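Local coordinates for protein protease Do-like 1, chloroplastic (Arabidopsis thaliana, PDB 3QO6) that acts as a serine protease of the HtrA (Deg) family in the chloroplast, required at high temperature and thought to help degrade damaged proteins, at residues Val93-Leu105 against Ile220-Arg232. Numbering follows the deposited sequence.
Sequences VVGFDQDKDVAVL and IVDQLVRFGKVTR
D97 and R232 meet in a salt bridge at the turn end of the hairpin, where strand 88-97 stops. R232 NE points almost straight at D97 OD1 (3.2 Å, 177°), the oxygen lying in the guanidinium plane and bonded on its syn side. D97 OD2 sits 2.6 Å from R232 NH2 in a bent, weak bond and takes another weak one from NE; the two planes are 48° apart. CG anti to the backbone N (chi1 -171°) places the D97 carboxylate against the arginine, and D99 N adds a weak bond to OD1. D99 OD2 makes a long ion pair, 3.8 Å from R232 NE and well out of the guanidinium plane, and touches R232 CD. V230 CG1 lies over one guanidinium face, offset toward its rim. A leucine in place of R232 would probably leave the buried D97 carboxylate without its countercharge.

Behind this bridge the contact turns apolar. I220 CD1 packs on K100 CB, and I220 CG2 on V102 CG1 (3.6 Å). L224 and V104 run alongside each other in opposite directions, CD1 to CG2 at 3.5 Å. G95, in a classic bulge with V94 opposite V104, faces G228; a CB on G95 would fall against G228 O, and its backbone angles alone call for glycine.

Helix 214-227 thus covers hairpin 88-97/102-107 of the trypsin-like N-terminal barrel. The turn carries D101, the predicted charge-relay aspartate, hydrogen-bonded to H71 of helix 70-73, and strand 102-107 pairs on its other side with strand 65-69.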
ATOM      1  N   VAL B  93      18.043   4.528  36.229  1.00 70.13           N
ATOM      2  CA  VAL B  93      18.075   3.148  35.789  1.00 68.66           C
ATOM      3  C   VAL B  93      18.997   2.284  36.650  1.00 69.24           C
ATOM      4  O   VAL B  93      20.203   2.258  36.441  1.00 72.84           O
ATOM      5  CB  VAL B  93      18.547   3.068  34.334  1.00 65.68           C
ATOM      6  CG1 VAL B  93      18.605   1.637  33.878  1.00 63.31           C
ATOM      7  CG2 VAL B  93      17.610   3.850  33.459  1.00 68.31           C
ATOM      8  N   VAL B  94      18.444   1.572  37.620  1.00 68.66           N
ATOM      9  CA  VAL B  94      19.267   0.703  38.464  1.00 67.20           C
ATOM     10  C   VAL B  94      20.016  -0.372  37.663  1.00 69.45           C
ATOM     11  O   VAL B  94      21.164  -0.687  37.964  1.00 73.58           O
ATOM     12  CB  VAL B  94      18.407  -0.024  39.523  1.00 64.69           C
ATOM     13  CG1 VAL B  94      19.246  -1.050  40.269  1.00 54.85           C
ATOM     14  CG2 VAL B  94      17.763   0.990  40.472  1.00 62.46           C
ATOM     15  N   GLY B  95      19.362  -0.945  36.653  1.00 71.15           N
ATOM     16  CA  GLY B  95      19.982  -2.004  35.863  1.00 72.32           C
ATOM     17  C   GLY B  95      18.979  -2.808  35.041  1.00 74.55           C
ATOM     18  O   GLY B  95      17.773  -2.581  35.121  1.00 76.12           O
ATOM     19  N   PHE B  96      19.455  -3.772  34.264  1.00 74.33           N
ATOM     20  CA  PHE B  96      18.538  -4.521  33.432  1.00 72.05           C
ATOM     21  C   PHE B  96      19.061  -5.792  32.745  1.00 73.81           C
ATOM     22  O   PHE B  96      20.248  -5.932  32.456  1.00 73.82           O
ATOM     23  CB  PHE B  96      17.980  -3.568  32.385  1.00 70.54           C
ATOM     24  CG  PHE B  96      19.014  -3.045  31.427  1.00 70.49           C
ATOM     25  CD1 PHE B  96      19.483  -3.843  30.378  1.00 70.29           C
ATOM     26  CD2 PHE B  96      19.546  -1.759  31.583  1.00 68.76           C
ATOM     27  CE1 PHE B  96      20.481  -3.363  29.488  1.00 68.68           C
ATOM     28  CE2 PHE B  96      20.541  -1.270  30.702  1.00 64.14           C
ATOM     29  CZ  PHE B  96      21.006  -2.071  29.660  1.00 61.82           C
ATOM     30  N   ASP B  97      18.139  -6.709  32.460  1.00 74.03           N
ATOM     31  CA  ASP B  97      18.456  -7.975  31.806  1.00 71.26           C
ATOM     32  C   ASP B  97      17.746  -8.025  30.464  1.00 71.41           C
ATOM     33  O   ASP B  97      16.543  -8.216  30.432  1.00 71.03           O
ATOM     34  CB  ASP B  97      17.950  -9.125  32.655  1.00 70.11           C
ATOM     35  CG  ASP B  97      18.427 -10.450  32.162  1.00 70.81           C
ATOM     36  OD1 ASP B  97      18.766 -10.571  30.962  1.00 77.28           O
ATOM     37  OD2 ASP B  97      18.459 -11.382  32.978  1.00 75.75           O
ATOM     38  N   GLN B  98      18.474  -7.880  29.364  1.00 72.19           N
ATOM     39  CA  GLN B  98      17.851  -7.885  28.040  1.00 75.52           C
ATOM     40  C   GLN B  98      17.247  -9.205  27.621  1.00 75.91           C
ATOM     41  O   GLN B  98      16.282  -9.245  26.863  1.00 79.86           O
ATOM     42  CB  GLN B  98      18.852  -7.498  26.963  1.00 79.21           C
ATOM     43  CG  GLN B  98      19.220  -6.054  26.932  1.00 91.65           C
ATOM     44  CD  GLN B  98      19.872  -5.704  25.613  1.00 98.60           C
ATOM     45  OE1 GLN B  98      20.648  -6.498  25.079  1.00101.78           O
ATOM     46  NE2 GLN B  98      19.567  -4.516  25.078  1.00100.72           N
ATOM     47  N   ASP B  99      17.822 -10.294  28.094  1.00 74.83           N
ATOM     48  CA  ASP B  99      17.316 -11.579  27.703  1.00 75.81           C
ATOM     49  C   ASP B  99      15.933 -11.865  28.206  1.00 72.71           C
ATOM     50  O   ASP B  99      15.119 -12.394  27.469  1.00 74.78           O
ATOM     51  CB  ASP B  99      18.280 -12.676  28.129  1.00 80.77           C
ATOM     52  CG  ASP B  99      19.498 -12.723  27.248  1.00 85.00           C
ATOM     53  OD1 ASP B  99      19.432 -12.202  26.104  1.00 85.40           O
ATOM     54  OD2 ASP B  99      20.512 -13.290  27.693  1.00 92.59           O
ATOM     55  N   LYS B 100      15.660 -11.516  29.452  1.00 69.58           N
ATOM     56  CA  LYS B 100      14.349 -11.757  30.016  1.00 67.80           C
ATOM     57  C   LYS B 100      13.523 -10.477  30.035  1.00 65.65           C
ATOM     58  O   LYS B 100      12.523 -10.387  30.741  1.00 66.41           O
ATOM     59  CB  LYS B 100      14.499 -12.316  31.429  1.00 72.42           C
ATOM     60  CG  LYS B 100      15.471 -13.481  31.529  1.00 77.05           C
ATOM     61  CD  LYS B 100      14.931 -14.671  30.765  1.00 80.76           C
ATOM     62  CE  LYS B 100      15.840 -15.884  30.847  1.00 85.16           C
ATOM     63  NZ  LYS B 100      15.310 -16.985  29.963  1.00 91.14           N
ATOM     64  N   ASP B 101      13.954  -9.491  29.254  1.00 64.80           N
ATOM     65  CA  ASP B 101      13.281  -8.189  29.144  1.00 66.85           C
ATOM     66  C   ASP B 101      12.768  -7.573  30.450  1.00 68.36           C
ATOM     67  O   ASP B 101      11.689  -6.980  30.493  1.00 67.04           O
ATOM     68  CB  ASP B 101      12.139  -8.278  28.129  1.00 70.22           C
ATOM     69  CG  ASP B 101      11.684  -6.923  27.633  1.00 71.49           C
ATOM     70  OD1 ASP B 101      12.492  -5.973  27.565  1.00 76.10           O
ATOM     71  OD2 ASP B 101      10.505  -6.805  27.282  1.00 74.44           O
ATOM     72  N   VAL B 102      13.575  -7.697  31.499  1.00 71.12           N
ATOM     73  CA  VAL B 102      13.278  -7.157  32.828  1.00 72.12           C
ATOM     74  C   VAL B 102      14.188  -5.961  33.145  1.00 72.95           C
ATOM     75  O   VAL B 102      15.385  -5.994  32.866  1.00 75.95           O
ATOM     76  CB  VAL B 102      13.545  -8.198  33.885  1.00 70.50           C
ATOM     77  CG1 VAL B 102      13.448  -7.573  35.262  1.00 72.03           C
ATOM     78  CG2 VAL B 102      12.565  -9.317  33.727  1.00 70.75           C
ATOM     79  N   ALA B 103      13.639  -4.914  33.745  1.00 69.05           N
ATOM     80  CA  ALA B 103      14.451  -3.757  34.076  1.00 65.55           C
ATOM     81  C   ALA B 103      14.087  -3.188  35.431  1.00 66.43           C
ATOM     82  O   ALA B 103      12.930  -3.262  35.849  1.00 67.67           O
ATOM     83  CB  ALA B 103      14.292  -2.701  33.023  1.00 65.29           C
ATOM     84  N   VAL B 104      15.067  -2.639  36.144  1.00 66.01           N
ATOM     85  CA  VAL B 104      14.747  -2.043  37.439  1.00 66.26           C
ATOM     86  C   VAL B 104      15.074  -0.561  37.492  1.00 64.26           C
ATOM     87  O   VAL B 104      16.110  -0.124  37.020  1.00 65.56           O
ATOM     88  CB  VAL B 104      15.462  -2.718  38.601  1.00 63.32           C
ATOM     89  CG1 VAL B 104      14.974  -2.090  39.885  1.00 63.63           C
ATOM     90  CG2 VAL B 104      15.183  -4.209  38.605  1.00 62.65           C
ATOM     91  N   LEU B 105      14.170   0.203  38.077  1.00 66.57           N
ATOM     92  CA  LEU B 105      14.337   1.636  38.191  1.00 68.08           C
ATOM     93  C   LEU B 105      14.326   2.009  39.656  1.00 71.05           C
ATOM     94  O   LEU B 105      13.921   1.207  40.514  1.00 68.86           O
ATOM     95  CB  LEU B 105      13.184   2.343  37.497  1.00 67.26           C
ATOM     96  CG  LEU B 105      13.313   2.923  36.088  1.00 69.27           C
ATOM     97  CD1 LEU B 105      14.222   2.118  35.185  1.00 64.33           C
ATOM     98  CD2 LEU B 105      11.912   3.013  35.515  1.00 69.80           C
ATOM     99  N   ILE B 220      16.118 -11.967  39.125  1.00 72.28           N
ATOM    100  CA  ILE B 220      16.700 -10.893  38.332  1.00 69.89           C
ATOM    101  C   ILE B 220      16.633  -9.541  39.044  1.00 70.88           C
ATOM    102  O   ILE B 220      17.591  -8.774  39.006  1.00 70.88           O
ATOM    103  CB  ILE B 220      15.974 -10.797  36.990  1.00 72.62           C
ATOM    104  CG1 ILE B 220      16.275 -12.049  36.182  1.00 70.57           C
ATOM    105  CG2 ILE B 220      16.345  -9.493  36.252  1.00 72.53           C
ATOM    106  CD1 ILE B 220      15.665 -12.014  34.813  1.00 72.42           C
ATOM    107  N   VAL B 221      15.512  -9.227  39.679  1.00 69.45           N
ATOM    108  CA  VAL B 221      15.444  -7.966  40.389  1.00 72.90           C
ATOM    109  C   VAL B 221      16.467  -7.961  41.554  1.00 74.39           C
ATOM    110  O   VAL B 221      17.086  -6.923  41.812  1.00 73.82           O
ATOM    111  CB  VAL B 221      14.007  -7.682  40.905  1.00 75.02           C
ATOM    112  CG1 VAL B 221      13.987  -6.455  41.818  1.00 70.13           C
ATOM    113  CG2 VAL B 221      13.088  -7.430  39.716  1.00 77.91           C
ATOM    114  N   ASP B 222      16.662  -9.097  42.240  1.00 71.33           N
ATOM    115  CA  ASP B 222      17.637  -9.143  43.331  0.50 73.48           C
ATOM    116  C   ASP B 222      19.006  -8.808  42.772  1.00 75.86           C
ATOM    117  O   ASP B 222      19.640  -7.827  43.186  1.00 78.22           O
ATOM    118  CB  ASP B 222      17.721 -10.525  43.985  0.50 72.92           C
ATOM    119  CG  ASP B 222      16.461 -10.899  44.708  0.50 76.93           C
ATOM    120  OD1 ASP B 222      15.960 -10.067  45.490  0.50 76.91           O
ATOM    121  OD2 ASP B 222      15.967 -12.030  44.504  0.50 78.30           O
ATOM    122  N   GLN B 223      19.453  -9.619  41.822  1.00 72.24           N
ATOM    123  CA  GLN B 223      20.752  -9.412  41.218  1.00 74.60           C
ATOM    124  C   GLN B 223      20.933  -8.023  40.662  1.00 73.07           C
ATOM    125  O   GLN B 223      22.028  -7.472  40.692  1.00 72.56           O
ATOM    126  CB  GLN B 223      20.978 -10.407  40.108  1.00 77.80           C
ATOM    127  CG  GLN B 223      20.976 -11.821  40.569  1.00 88.27           C
ATOM    128  CD  GLN B 223      21.228 -12.734  39.413  1.00 96.15           C
ATOM    129  OE1 GLN B 223      22.296 -12.672  38.784  1.00107.98           O
ATOM    130  NE2 GLN B 223      20.242 -13.578  39.091  1.00 98.70           N
ATOM    131  N   LEU B 224      19.863  -7.449  40.149  1.00 72.96           N
ATOM    132  CA  LEU B 224      19.969  -6.123  39.593  1.00 74.02           C
ATOM    133  C   LEU B 224      20.149  -5.037  40.662  1.00 77.45           C
ATOM    134  O   LEU B 224      20.842  -4.037  40.428  1.00 77.79           O
ATOM    135  CB  LEU B 224      18.749  -5.826  38.732  1.00 71.52           C
ATOM    136  CG  LEU B 224      18.742  -6.464  37.347  1.00 69.87           C
ATOM    137  CD1 LEU B 224      17.434  -6.115  36.661  1.00 63.24           C
ATOM    138  CD2 LEU B 224      19.932  -5.953  36.525  1.00 65.67           C
ATOM    139  N   VAL B 225      19.532  -5.224  41.828  1.00 78.57           N
ATOM    140  CA  VAL B 225      19.636  -4.227  42.891  1.00 77.54           C
ATOM    141  C   VAL B 225      20.981  -4.344  43.609  1.00 80.52           C
ATOM    142  O   VAL B 225      21.521  -3.358  44.091  1.00 81.15           O
ATOM    143  CB  VAL B 225      18.475  -4.370  43.909  1.00 76.53           C
ATOM    144  CG1 VAL B 225      18.699  -3.454  45.066  1.00 72.09           C
ATOM    145  CG2 VAL B 225      17.135  -4.013  43.247  1.00 71.56           C
ATOM    146  N   ARG B 226      21.526  -5.554  43.654  1.00 81.25           N
ATOM    147  CA  ARG B 226      22.802  -5.801  44.308  1.00 81.27           C
ATOM    148  C   ARG B 226      24.010  -5.401  43.495  1.00 81.58           C
ATOM    149  O   ARG B 226      24.913  -4.730  43.992  1.00 85.97           O
ATOM    150  CB  ARG B 226      22.982  -7.275  44.594  1.00 83.40           C
ATOM    151  CG  ARG B 226      22.078  -7.856  45.611  1.00 85.79           C
ATOM    152  CD  ARG B 226      22.575  -9.237  45.901  1.00 89.80           C
ATOM    153  NE  ARG B 226      21.653  -9.951  46.757  1.00 96.77           N
ATOM    154  CZ  ARG B 226      21.703 -11.257  46.961  1.00100.99           C
ATOM    155  NH1 ARG B 226      22.644 -11.989  46.362  1.00 96.45           N
ATOM    156  NH2 ARG B 226      20.797 -11.828  47.751  1.00102.76           N
ATOM    157  N   PHE B 227      24.025  -5.836  42.245  1.00 76.74           N
ATOM    158  CA  PHE B 227      25.154  -5.595  41.370  1.00 72.11           C
ATOM    159  C   PHE B 227      24.853  -4.779  40.115  1.00 69.42           C
ATOM    160  O   PHE B 227      25.758  -4.417  39.364  1.00 66.24           O
ATOM    161  CB  PHE B 227      25.721  -6.957  41.006  1.00 72.82           C
ATOM    162  CG  PHE B 227      25.813  -7.901  42.182  1.00 77.05           C
ATOM    163  CD1 PHE B 227      25.090  -9.090  42.197  1.00 80.80           C
ATOM    164  CD2 PHE B 227      26.670  -7.628  43.253  1.00 77.67           C
ATOM    165  CE1 PHE B 227      25.227 -10.004  43.259  1.00 78.78           C
ATOM    166  CE2 PHE B 227      26.811  -8.530  44.308  1.00 75.32           C
ATOM    167  CZ  PHE B 227      26.089  -9.720  44.307  1.00 78.06           C
ATOM    168  N   GLY B 228      23.570  -4.522  39.879  1.00 70.99           N
ATOM    169  CA  GLY B 228      23.147  -3.732  38.732  1.00 67.78           C
ATOM    170  C   GLY B 228      23.423  -4.381  37.401  1.00 65.88           C
ATOM    171  O   GLY B 228      23.518  -3.706  36.393  1.00 64.01           O
ATOM    172  N   LYS B 229      23.528  -5.703  37.395  1.00 65.73           N
ATOM    173  CA  LYS B 229      23.807  -6.440  36.170  1.00 67.33           C
ATOM    174  C   LYS B 229      23.494  -7.878  36.504  1.00 69.08           C
ATOM    175  O   LYS B 229      23.404  -8.231  37.675  1.00 70.19           O
ATOM    176  CB  LYS B 229      25.294  -6.277  35.791  1.00 70.75           C
ATOM    177  CG  LYS B 229      25.989  -7.502  35.151  1.00 73.15           C
ATOM    178  CD  LYS B 229      27.336  -7.105  34.495  1.00 76.88           C
ATOM    179  CE  LYS B 229      27.967  -8.234  33.618  1.00 78.50           C
ATOM    180  NZ  LYS B 229      28.866  -9.271  34.299  1.00 79.11           N
ATOM    181  N   VAL B 230      23.295  -8.701  35.485  1.00 68.94           N
ATOM    182  CA  VAL B 230      23.030 -10.113  35.695  1.00 71.15           C
ATOM    183  C   VAL B 230      24.115 -10.785  34.906  1.00 73.62           C
ATOM    184  O   VAL B 230      24.383 -10.397  33.775  1.00 76.70           O
ATOM    185  CB  VAL B 230      21.654 -10.537  35.153  1.00 69.10           C
ATOM    186  CG1 VAL B 230      21.640 -12.008  34.881  1.00 70.51           C
ATOM    187  CG2 VAL B 230      20.591 -10.251  36.183  1.00 69.75           C
ATOM    188  N   THR B 231      24.765 -11.779  35.484  1.00 74.55           N
ATOM    189  CA  THR B 231      25.838 -12.411  34.738  1.00 76.89           C
ATOM    190  C   THR B 231      25.404 -13.747  34.190  1.00 79.13           C
ATOM    191  O   THR B 231      25.061 -14.683  34.939  1.00 82.98           O
ATOM    192  CB  THR B 231      27.119 -12.532  35.601  1.00 76.69           C
ATOM    193  OG1 THR B 231      27.669 -11.223  35.788  1.00 74.11           O
ATOM    194  CG2 THR B 231      28.157 -13.419  34.926  1.00 73.73           C
ATOM    195  N   ARG B 232      25.424 -13.820  32.863  1.00 77.10           N
ATOM    196  CA  ARG B 232      24.997 -15.010  32.153  1.00 76.19           C
ATOM    197  C   ARG B 232      26.115 -15.677  31.372  1.00 73.85           C
ATOM    198  O   ARG B 232      26.925 -15.030  30.706  1.00 74.42           O
ATOM    199  CB  ARG B 232      23.838 -14.635  31.218  1.00 85.05           C
ATOM    200  CG  ARG B 232      22.616 -13.995  31.921  1.00 82.31           C
ATOM    201  CD  ARG B 232      21.604 -13.510  30.898  1.00 86.10           C
ATOM    202  NE  ARG B 232      20.272 -13.331  31.463  1.00 90.13           N
ATOM    203  CZ  ARG B 232      19.657 -14.238  32.220  1.00 93.48           C
ATOM    204  NH1 ARG B 232      20.259 -15.388  32.512  1.00 94.81           N
ATOM    205  NH2 ARG B 232      18.430 -14.007  32.672  1.00 95.32           N
TER